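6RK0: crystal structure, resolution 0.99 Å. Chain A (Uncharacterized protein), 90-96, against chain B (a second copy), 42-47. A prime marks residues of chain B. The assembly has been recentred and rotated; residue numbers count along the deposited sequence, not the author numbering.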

# COMPACT_ATOMS: atom_id res chain seq x y z
N LEU A 90 -7.32 -9.69 0.08
CA LEU A 90 -6.57 -8.87 -0.88
C LEU A 90 -7.06 -7.43 -0.69
O LEU A 90 -8.25 -7.14 -0.89
CB LEU A 90 -6.78 -9.39 -2.30
CG LEU A 90 -5.95 -8.71 -3.39
CD1 LEU A 90 -5.77 -9.66 -4.58
CD2 LEU A 90 -6.60 -7.39 -3.84
N THR A 91 -6.17 -6.55 -0.23
CA THR A 91 -6.50 -5.17 0.04
C THR A 91 -5.88 -4.27 -1.01
O THR A 91 -4.70 -4.41 -1.36
CB THR A 91 -6.01 -4.78 1.45
OG1 THR A 91 -6.79 -5.55 2.38
CG2 THR A 91 -6.16 -3.29 1.72
N VAL A 92 -6.66 -3.29 -1.48
CA VAL A 92 -6.18 -2.27 -2.39
C VAL A 92 -6.49 -0.94 -1.76
O VAL A 92 -7.66 -0.63 -1.51
CB VAL A 92 -6.83 -2.41 -3.78
CG1 VAL A 92 -6.38 -1.26 -4.66
CG2 VAL A 92 -6.49 -3.76 -4.40
N SER A 93 -5.45 -0.14 -1.50
CA SER A 93 -5.61 1.17 -0.88
C SER A 93 -5.06 2.26 -1.78
O SER A 93 -4.03 2.10 -2.44
CB SER A 93 -4.96 1.26 0.49
OG SER A 93 -3.62 0.94 0.43
N LEU A 94 -5.70 3.43 -1.72
CA LEU A 94 -5.22 4.67 -2.31
C LEU A 94 -5.34 5.77 -1.28
O LEU A 94 -6.45 6.07 -0.79
CB LEU A 94 -5.93 5.05 -3.60
CG LEU A 94 -5.57 4.18 -4.80
CD1 LEU A 94 -6.55 4.40 -5.94
CD2 LEU A 94 -4.13 4.42 -5.25
N LEU A 95 -4.22 6.42 -0.98
CA LEU A 95 -4.17 7.59 -0.10
C LEU A 95 -4.39 8.84 -0.94
O LEU A 95 -3.63 9.11 -1.87
CB LEU A 95 -2.83 7.61 0.62
CG LEU A 95 -2.56 8.84 1.47
CD1 LEU A 95 -3.63 9.05 2.57
CD2 LEU A 95 -1.16 8.73 2.08
N ASP A 96 -5.43 9.62 -0.61
CA ASP A 96 -5.86 10.75 -1.42
C ASP A 96 -5.65 12.12 -0.77
O ASP A 96 -5.78 13.13 -1.44
CB ASP A 96 -7.32 10.61 -1.85
CG ASP A 96 -7.59 9.35 -2.68
OD1 ASP A 96 -6.69 8.99 -3.49
OD2 ASP A 96 -8.68 8.74 -2.54
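Chain B, residues 42-47: TPLAHV

Residues 44-47 of chain B form a strand that lies over strand 90-96 of chain A, running in nearly the opposite direction: the angle between their N-to-C vectors is 158°, and the axes come no closer than 9.7 Å. That separation is too wide for backbone pairing, so the two strands meet through side chains. Pro43′, with phi/psi of -94/-8, precedes the strand; from Leu44′ onward the backbone is extended, at -102/118 for Leu44′ and -131/117 for His46′. The register confirms the reversed direction, with Leu95 CA 8.1 Å from Leu44′ CA and Thr91 CA 8.8 Å from His46′ CA.

Strand alternation selects the contacts. Thr91, Ser93 and Leu95 direct their CA-to-CB bonds toward chain B, whereas those of Val92 and Leu94 point away; on the other strand Leu44′ and His46′ face chain A.

The one hydrogen bond across the stretches joins Ser93 OG and His46′ NE2 at 2.7 Å, and heavy-atom geometry leaves the donor unassigned. Ser93 is p (chi1 56°), which carries OG to the imidazole. His46′ is m (chi1 -69°) with chi2 81°, a setting that presents the ring edge: Ser93 OG lies near the ring plane, as does Thr91 CG2, which is 4.3 Å from His46′ CD2. Thr91, with chi1 -66° (m), thus offers its methyl to the ring, while its hydroxyl is hydrogen-bonded elsewhere in the structure.

At the other end the contact is apolar. Leu95 (174°, 59°) and Leu44′ (180°, 60°) both adopt the tp rotamer. Leu44′ CD2 approaches Leu95 CB at 4.4 Å and also lies 4.2 Å from Ser93 OG, while Leu95 CD2 reaches Pro43′ CG at 4.5 Å. Together the two stretches bury 215 Å².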

# COMPACT_ATOMS: atom_id res chain seq x y z
N THR B 42 7.48 7.40 4.36
CA THR B 42 6.06 7.30 4.05
C THR B 42 5.29 7.05 5.34
O THR B 42 5.81 6.39 6.24
CB THR B 42 5.83 6.14 3.06
OG1 THR B 42 4.44 6.06 2.78
CG2 THR B 42 6.35 4.82 3.53
N PRO B 43 4.03 7.48 5.40
CA PRO B 43 3.19 7.21 6.56
C PRO B 43 2.33 5.97 6.42
O PRO B 43 1.64 5.64 7.39
CB PRO B 43 2.27 8.45 6.62
CG PRO B 43 2.05 8.78 5.17
CD PRO B 43 3.42 8.50 4.51
N LEU B 44 2.27 5.33 5.25
CA LEU B 44 1.25 4.33 4.98
C LEU B 44 1.80 2.91 5.09
O LEU B 44 2.68 2.50 4.30
CB LEU B 44 0.64 4.53 3.60
CG LEU B 44 -0.45 3.52 3.21
CD1 LEU B 44 -1.63 3.52 4.14
CD2 LEU B 44 -0.91 3.79 1.76
N ALA B 45 1.23 2.15 6.03
CA ALA B 45 1.54 0.74 6.25
C ALA B 45 0.31 -0.13 5.96
O ALA B 45 -0.82 0.36 5.90
CB ALA B 45 1.99 0.49 7.70
N HIS B 46 0.56 -1.43 5.89
CA HIS B 46 -0.47 -2.46 5.79
C HIS B 46 -0.16 -3.51 6.83
O HIS B 46 0.89 -4.18 6.75
CB HIS B 46 -0.53 -3.05 4.36
CG HIS B 46 -1.07 -2.05 3.36
ND1 HIS B 46 -0.29 -1.06 2.80
CD2 HIS B 46 -2.33 -1.86 2.90
CE1 HIS B 46 -1.07 -0.30 2.04
NE2 HIS B 46 -2.31 -0.77 2.06
N VAL B 47 -1.06 -3.69 7.79
CA VAL B 47 -0.85 -4.61 8.90
C VAL B 47 -1.63 -5.89 8.68
O VAL B 47 -2.83 -5.84 8.45
CB VAL B 47 -1.27 -3.96 10.24
CG1 VAL B 47 -1.19 -4.97 11.40
CG2 VAL B 47 -0.40 -2.73 10.54